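Local coordinates for transcriptional repressor of the blcABC operon (PDB 3MQ0), which represses transcription of the blcABC operon in Agrobacterium tumefaciens, probably by binding DNA through a helix-turn-helix domain, and is regulated through its oligomerization, at residues Gly129-Ile134 against Pro156-Gly161; Gly217-Gly222 against Ile238-Ser243. All blocks are in the same frame, centred on the assembly; numbering follows the deposited sequence.

Interaction 1: residues Gly129-Ile134 against Pro156-Gly161; sequences GEVVYI and PFTATG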
ATOM      1  N   GLY B 129      -4.119 -18.526  19.976  1.00 23.21           N
ATOM      2  CA  GLY B 129      -4.343 -19.945  19.767  1.00 22.14           C
ATOM      3  C   GLY B 129      -5.773 -20.320  19.420  1.00 22.52           C
ATOM      4  O   GLY B 129      -6.113 -21.510  19.427  1.00 19.60           O
ATOM      5  N   GLU B 130      -6.611 -19.321  19.127  1.00 15.19           N
ATOM      6  CA  GLU B 130      -8.026 -19.548  18.788  1.00 15.72           C
ATOM      7  C   GLU B 130      -8.367 -19.054  17.386  1.00 17.70           C
ATOM      8  O   GLU B 130      -7.674 -18.176  16.857  1.00 22.88           O
ATOM      9  CB  GLU B 130      -8.929 -18.827  19.806  1.00 19.52           C
ATOM     10  CG  GLU B 130      -8.615 -19.172  21.255  1.00 30.54           C
ATOM     11  CD  GLU B 130      -9.554 -18.495  22.253  1.00 33.02           C
ATOM     12  OE1 GLU B 130      -9.411 -17.273  22.490  1.00 31.72           O
ATOM     13  OE2 GLU B 130     -10.433 -19.194  22.803  1.00 36.71           O
ATOM     14  N   VAL B 131      -9.425 -19.605  16.780  1.00 13.76           N
ATOM     15  CA  VAL B 131     -10.015 -18.968  15.610  1.00 17.41           C
ATOM     16  C   VAL B 131     -11.326 -18.319  16.050  1.00 17.66           C
ATOM     17  O   VAL B 131     -11.963 -18.798  16.976  1.00 16.23           O
ATOM     18  CB  VAL B 131     -10.271 -19.941  14.450  1.00 12.50           C
ATOM     19  CG1 VAL B 131      -8.939 -20.513  13.924  1.00 18.31           C
ATOM     20  CG2 VAL B 131     -11.200 -21.067  14.863  1.00 15.99           C
ATOM     21  N   VAL B 132     -11.692 -17.219  15.401  1.00 12.67           N
ATOM     22  CA  VAL B 132     -12.928 -16.497  15.697  1.00 15.07           C
ATOM     23  C   VAL B 132     -13.766 -16.467  14.430  1.00 16.74           C
ATOM     24  O   VAL B 132     -13.252 -16.123  13.359  1.00 15.59           O
ATOM     25  CB  VAL B 132     -12.624 -15.052  16.141  1.00 15.24           C
ATOM     26  CG1 VAL B 132     -13.921 -14.288  16.404  1.00 19.61           C
ATOM     27  CG2 VAL B 132     -11.725 -15.061  17.378  1.00 21.94           C
ATOM     28  N   TYR B 133     -15.026 -16.880  14.536  1.00 13.14           N
ATOM     29  CA  TYR B 133     -15.924 -16.956  13.383  1.00 18.18           C
ATOM     30  C   TYR B 133     -16.456 -15.582  13.028  1.00 18.71           C
ATOM     31  O   TYR B 133     -17.105 -14.941  13.843  1.00 20.71           O
ATOM     32  CB  TYR B 133     -17.052 -17.996  13.626  1.00 15.85           C
ATOM     33  CG  TYR B 133     -16.427 -19.351  13.632  1.00 14.27           C
ATOM     34  CD1 TYR B 133     -15.825 -19.837  14.776  1.00 21.19           C
ATOM     35  CD2 TYR B 133     -16.298 -20.083  12.456  1.00 11.93           C
ATOM     36  CE1 TYR B 133     -15.146 -21.045  14.770  1.00 24.61           C
ATOM     37  CE2 TYR B 133     -15.625 -21.291  12.438  1.00 14.97           C
ATOM     38  CZ  TYR B 133     -15.058 -21.766  13.604  1.00 18.77           C
ATOM     39  OH  TYR B 133     -14.388 -22.964  13.604  1.00 19.40           O
ATOM     40  N   ILE B 134     -16.146 -15.110  11.825  1.00 13.34           N
ATOM     41  CA  ILE B 134     -16.627 -13.799  11.408  1.00 12.63           C
ATOM     42  C   ILE B 134     -17.647 -13.855  10.283  1.00 15.34           C
ATOM     43  O   ILE B 134     -18.296 -12.851   9.973  1.00 16.31           O
ATOM     44  CB  ILE B 134     -15.480 -12.853  11.020  1.00 13.85           C
ATOM     45  CG1 ILE B 134     -14.663 -13.417   9.854  1.00 15.09           C
ATOM     46  CG2 ILE B 134     -14.571 -12.617  12.223  1.00 17.17           C
ATOM     47  CD1 ILE B 134     -13.701 -12.397   9.231  1.00 23.12           C
ATOM     48  N   PRO B 156      -5.836 -25.329  16.869  1.00 14.87           N
ATOM     49  CA  PRO B 156      -5.228 -26.590  16.411  1.00 12.48           C
ATOM     50  C   PRO B 156      -6.237 -27.630  15.941  1.00 18.25           C
ATOM     51  O   PRO B 156      -5.841 -28.533  15.208  1.00 19.84           O
ATOM     52  CB  PRO B 156      -4.512 -27.110  17.663  1.00 15.84           C
ATOM     53  CG  PRO B 156      -4.175 -25.874  18.418  1.00 17.93           C
ATOM     54  CD  PRO B 156      -5.376 -24.966  18.225  1.00 14.82           C
ATOM     55  N   PHE B 157      -7.496 -27.512  16.359  1.00 13.60           N
ATOM     56  CA  PHE B 157      -8.503 -28.521  16.040  1.00 20.31           C
ATOM     57  C   PHE B 157      -9.345 -28.226  14.773  1.00 25.30           C
ATOM     58  O   PHE B 157      -9.911 -29.142  14.178  1.00 25.82           O
ATOM     59  CB  PHE B 157      -9.453 -28.721  17.236  1.00 11.90           C
ATOM     60  CG  PHE B 157      -8.763 -29.073  18.549  1.00 16.44           C
ATOM     61  CD1 PHE B 157      -7.537 -29.711  18.574  1.00 16.69           C
ATOM     62  CD2 PHE B 157      -9.378 -28.777  19.759  1.00 17.36           C
ATOM     63  CE1 PHE B 157      -6.924 -30.033  19.778  1.00 22.01           C
ATOM     64  CE2 PHE B 157      -8.765 -29.088  20.977  1.00 18.97           C
ATOM     65  CZ  PHE B 157      -7.531 -29.726  20.973  1.00 18.67           C
ATOM     66  N   THR B 158      -9.448 -26.967  14.366  1.00 15.91           N
ATOM     67  CA  THR B 158     -10.346 -26.621  13.255  1.00 13.86           C
ATOM     68  C   THR B 158      -9.615 -26.642  11.914  1.00  8.86           C
ATOM     69  O   THR B 158      -8.391 -26.529  11.874  1.00 12.13           O
ATOM     70  CB  THR B 158     -10.955 -25.203  13.443  1.00 19.67           C
ATOM     71  OG1 THR B 158      -9.903 -24.238  13.464  1.00 23.24           O
ATOM     72  CG2 THR B 158     -11.719 -25.088  14.760  1.00 19.01           C
ATOM     73  N   ALA B 159     -10.352 -26.758  10.806  1.00 10.22           N
ATOM     74  CA  ALA B 159      -9.696 -26.748   9.498  1.00 10.95           C
ATOM     75  C   ALA B 159      -9.090 -25.373   9.211  1.00 12.00           C
ATOM     76  O   ALA B 159      -7.954 -25.287   8.765  1.00 10.60           O
ATOM     77  CB  ALA B 159     -10.678 -27.144   8.381  1.00 13.75           C
ATOM     78  N   THR B 160      -9.831 -24.293   9.474  1.00 10.48           N
ATOM     79  CA  THR B 160      -9.238 -22.964   9.269  1.00  9.38           C
ATOM     80  C   THR B 160      -8.060 -22.728  10.192  1.00 12.99           C
ATOM     81  O   THR B 160      -7.095 -22.079   9.793  1.00 15.20           O
ATOM     82  CB  THR B 160     -10.219 -21.789   9.487  1.00 11.62           C
ATOM     83  OG1 THR B 160     -10.754 -21.841  10.809  1.00 12.81           O
ATOM     84  CG2 THR B 160     -11.367 -21.823   8.470  1.00 11.95           C
ATOM     85  N   GLY B 161      -8.162 -23.241  11.422  1.00 10.10           N
ATOM     86  CA  GLY B 161      -7.100 -23.117  12.411  1.00 10.03           C
ATOM     87  C   GLY B 161      -5.810 -23.774  11.935  1.00 14.81           C
ATOM     88  O   GLY B 161      -4.748 -23.177  12.002  1.00 13.72           O
TER
HETATM   89  O   HOH W   1     -13.025 -24.003  10.993  1.00 23.35           O
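Strand 130-134 runs past the N-terminal end of helix 159-161 without pairing to it; the backbones come nearest at Val131 and Gly161, whose CA atoms lie 6.0 Å apart, while at the other end the carbonyl O of Gly129 rests 3.7 Å from Pro156 CD. Val131 contributes the largest share of the contact, splitting its two methyl groups. CG1, anti to the carbonyl carbon (chi1 -64°), presses on Gly161 CA at 3.5 Å, a spot kept low by the glycine, and CG2 meets Thr158 tip to tip. Thr158 is the N-cap: its OG1, held between the backbone N and the carbonyl carbon (chi1 61°), accepts a bent bond from Gly161 N at 2.9 Å (134° at the hydrogen). The same torsion sends Thr158 CG2 toward Tyr133, whose hydroxyl OH stops 3.6 Å from that methyl. One water joins Tyr133 OH to Thr160 OG1, 3.1 Å from each, and Thr160 OG1 is also hydrogen-bonded to Thr124 OG1, so the first turn of the helix is tied to two strands through hydroxyl groups. On the flanks, strand 152-154 pairs with the Val131 strand and sets Leu153 against Tyr133 and Thr158, the Tyr133 ring meets Phe147, and strand 120-127 lies along the strand's other edge in the sheet of the GAF-type domain.

Interaction 2: residues Gly217-Gly222 against Ile238-Ser243; sequences GMLCIG and ISLIRS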
ATOM      1  N   GLY B 217     -18.200 -37.044  13.758  1.00 29.79           N
ATOM      2  CA  GLY B 217     -19.003 -37.142  12.557  1.00 33.30           C
ATOM      3  C   GLY B 217     -18.980 -35.914  11.662  1.00 26.60           C
ATOM      4  O   GLY B 217     -19.564 -35.930  10.583  1.00 27.58           O
ATOM      5  N   MET B 218     -18.320 -34.849  12.102  1.00 17.74           N
ATOM      6  CA  MET B 218     -18.200 -33.649  11.279  1.00 15.34           C
ATOM      7  C   MET B 218     -16.824 -33.594  10.661  1.00 20.41           C
ATOM      8  O   MET B 218     -15.819 -33.731  11.356  1.00 21.37           O
ATOM      9  CB  MET B 218     -18.445 -32.373  12.088  1.00 19.20           C
ATOM     10  CG  MET B 218     -18.305 -31.086  11.264  1.00 30.45           C
ATOM     11  SD  MET B 218     -18.836 -29.549  12.077  1.00 26.74           S
ATOM     12  CE  MET B 218     -17.522 -29.326  13.262  1.00 25.29           C
ATOM     13  N   LEU B 219     -16.788 -33.382   9.352  1.00 16.64           N
ATOM     14  CA  LEU B 219     -15.536 -33.215   8.624  1.00 17.64           C
ATOM     15  C   LEU B 219     -15.480 -31.811   8.034  1.00 17.03           C
ATOM     16  O   LEU B 219     -16.456 -31.366   7.436  1.00 19.61           O
ATOM     17  CB  LEU B 219     -15.482 -34.262   7.511  1.00 17.43           C
ATOM     18  CG  LEU B 219     -14.559 -33.950   6.343  1.00 31.18           C
ATOM     19  CD1 LEU B 219     -13.172 -34.321   6.756  1.00 29.33           C
ATOM     20  CD2 LEU B 219     -15.000 -34.745   5.117  1.00 39.05           C
ATOM     21  N   CYS B 220     -14.367 -31.098   8.228  1.00  9.38           N
ATOM     22  CA  CYS B 220     -14.184 -29.792   7.614  1.00  8.38           C
ATOM     23  C   CYS B 220     -12.941 -29.765   6.727  1.00 12.75           C
ATOM     24  O   CYS B 220     -11.953 -30.460   6.987  1.00 15.74           O
ATOM     25  CB  CYS B 220     -14.066 -28.679   8.662  1.00 12.29           C
ATOM     26  SG  CYS B 220     -15.361 -28.752   9.926  1.00 19.90           S
ATOM     27  N   ILE B 221     -13.003 -28.946   5.686  1.00 10.56           N
ATOM     28  CA  ILE B 221     -11.891 -28.764   4.766  1.00  8.49           C
ATOM     29  C   ILE B 221     -11.597 -27.272   4.715  1.00 14.00           C
ATOM     30  O   ILE B 221     -12.524 -26.476   4.514  1.00 16.23           O
ATOM     31  CB  ILE B 221     -12.297 -29.243   3.364  1.00 13.54           C
ATOM     32  CG1 ILE B 221     -12.776 -30.695   3.460  1.00 13.76           C
ATOM     33  CG2 ILE B 221     -11.137 -29.101   2.402  1.00 13.73           C
ATOM     34  CD1 ILE B 221     -13.466 -31.201   2.208  1.00 16.35           C
ATOM     35  N   GLY B 222     -10.328 -26.883   4.898  1.00 10.43           N
ATOM     36  CA  GLY B 222      -9.994 -25.465   5.019  1.00 11.99           C
ATOM     37  C   GLY B 222      -8.997 -24.954   4.002  1.00 12.72           C
ATOM     38  O   GLY B 222      -8.203 -25.726   3.476  1.00 13.14           O
ATOM     39  N   ILE B 238     -15.264 -25.547   4.522  1.00  9.25           N
ATOM     40  CA  ILE B 238     -16.577 -26.132   4.350  1.00 13.90           C
ATOM     41  C   ILE B 238     -16.695 -27.264   5.355  1.00 13.59           C
ATOM     42  O   ILE B 238     -15.698 -27.894   5.714  1.00 14.71           O
ATOM     43  CB  ILE B 238     -16.810 -26.636   2.920  1.00 20.27           C
ATOM     44  CG1 ILE B 238     -15.772 -27.691   2.549  1.00 19.53           C
ATOM     45  CG2 ILE B 238     -16.762 -25.464   1.926  1.00 18.48           C
ATOM     46  CD1 ILE B 238     -15.852 -28.122   1.082  1.00 29.46           C
ATOM     47  N   SER B 239     -17.903 -27.526   5.807  1.00 12.40           N
ATOM     48  CA  SER B 239     -18.230 -28.585   6.731  1.00 16.04           C
ATOM     49  C   SER B 239     -19.261 -29.544   6.142  1.00 16.71           C
ATOM     50  O   SER B 239     -20.162 -29.122   5.537  1.00 18.82           O
ATOM     51  CB  SER B 239     -18.834 -27.994   7.993  1.00 25.96           C
ATOM     52  OG  SER B 239     -17.891 -27.222   8.645  1.00 42.92           O
ATOM     53  N   LEU B 240     -19.074 -30.826   6.379  1.00 18.28           N
ATOM     54  CA  LEU B 240     -20.033 -31.815   5.901  1.00 17.61           C
ATOM     55  C   LEU B 240     -20.009 -33.028   6.809  1.00 15.06           C
ATOM     56  O   LEU B 240     -19.162 -33.133   7.700  1.00 17.62           O
ATOM     57  CB  LEU B 240     -19.712 -32.233   4.462  1.00 22.52           C
ATOM     58  CG  LEU B 240     -18.281 -32.705   4.200  1.00 23.95           C
ATOM     59  CD1 LEU B 240     -18.257 -33.733   3.091  1.00 30.68           C
ATOM     60  CD2 LEU B 240     -17.389 -31.512   3.839  1.00 27.75           C
ATOM     61  N   ILE B 241     -20.951 -33.941   6.588  1.00 18.87           N
ATOM     62  CA  ILE B 241     -20.979 -35.193   7.328  1.00 21.85           C
ATOM     63  C   ILE B 241     -19.877 -36.122   6.812  1.00 29.36           C
ATOM     64  O   ILE B 241     -19.838 -36.456   5.627  1.00 28.96           O
ATOM     65  CB  ILE B 241     -22.344 -35.879   7.190  1.00 23.21           C
ATOM     66  CG1 ILE B 241     -23.435 -34.987   7.782  1.00 28.99           C
ATOM     67  CG2 ILE B 241     -22.322 -37.250   7.859  1.00 38.10           C
ATOM     68  CD1 ILE B 241     -23.235 -34.684   9.255  1.00 37.96           C
ATOM     69  N   ARG B 242     -18.990 -36.542   7.711  1.00 28.48           N
ATOM     70  CA  ARG B 242     -17.822 -37.351   7.351  1.00 33.73           C
ATOM     71  C   ARG B 242     -18.191 -38.656   6.651  1.00 35.81           C
ATOM     72  O   ARG B 242     -17.626 -38.996   5.615  1.00 36.29           O
ATOM     73  CB  ARG B 242     -16.984 -37.653   8.598  1.00 41.06           C
ATOM     74  CG  ARG B 242     -16.307 -39.027   8.602  1.00 52.04           C
ATOM     75  CD  ARG B 242     -14.932 -39.017   7.924  1.00 55.38           C
ATOM     76  NE  ARG B 242     -14.992 -39.287   6.486  1.00 59.13           N
ATOM     77  CZ  ARG B 242     -13.929 -39.570   5.735  1.00 57.72           C
ATOM     78  NH1 ARG B 242     -12.723 -39.627   6.284  1.00 57.65           N
ATOM     79  NH2 ARG B 242     -14.069 -39.803   4.437  1.00 56.29           N
ATOM     80  N   SER B 243     -19.145 -39.382   7.221  1.00 35.72           N
ATOM     81  CA  SER B 243     -19.537 -40.687   6.695  1.00 39.13           C
ATOM     82  C   SER B 243     -20.100 -40.588   5.280  1.00 39.40           C
ATOM     83  O   SER B 243     -20.446 -41.594   4.667  1.00 52.90           O
ATOM     84  CB  SER B 243     -20.579 -41.320   7.615  1.00 43.50           C
ATOM     85  OG  SER B 243     -21.725 -40.491   7.732  1.00 42.15           O
TER
HETATM   86  O   HOH W   2     -20.275 -38.852   9.742  1.00 33.16           O
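Four main-chain hydrogen bonds zip strands 218-222 and 238-241 together in antiparallel register, their axes 4.7 Å apart at an angle of 152°. Leu219 and Leu240 exchange N-H and C=O both ways at 2.9 Å between N and O, each donor nearly along the carbonyl axis of its partner; Ile221 and Ile238 do the same, with the donors in the carbonyl planes. A fifth bond, from Arg242 N to Gly217 O (3.0 Å), is almost straight at the hydrogen, but its donor stands above the carbonyl plane, where the chain has left the strand for a 3-10 turn. Water 2 bridges that same oxygen, to which it donates, and Ser243 N. Between the bonded pairs, Cys220 CA makes a bent CA-H...O contact with Ile238 O at 3.1 Å. The segments belong to one beta hairpin of the six-stranded antiparallel sheet in the IclR-type effector domain, a GAF fold; strand 208-211 borders the first arm and strand 120-127 the second. Apolar side chains line one face: Leu219 lies beside Leu240, CD2 to CD1 at 4.0 Å, and Ile221 beside Ile238, CB to CG1 at 3.9 Å. Helix 247-267 packs here, Ile250 touching Leu219, Ile221 and Arg242. The other face brings Cys220 SG within 3.2 Å of Ser239 OG, both anti to their carbonyl carbons. Arg242 sets its CB against Leu219 CB, then bends at chi2 and chi3; its NH2 donates to Ala245 O, with weak, long ion pairs to Asp211 and Asp247 besides.

Beyond the N-terminal helix-turn-helix region and strand 120-127, the chain lays down strand 130-137, turns back through the short strand 152-154 and closes interaction 1 where helix 159-165 starts, 22 residues on. Helices 170-176 and 192-205 follow before strand 208-211 leads to interaction 2, which pairs the open ends of the 218-226 and 232-241 hairpin, closing a loop of 15 residues. The two contacts are in series, neither nesting nor crossing. Both reach the same six-stranded sheet, in whose strand order 130-137 and 232-241 are separated by strand 120-127. Their centres are about 14 Å apart, and they touch directly: Ala159 CB, on the helix of interaction 1, packs 3.7 Å from Cys220 CB, joining that helix to the hairpin.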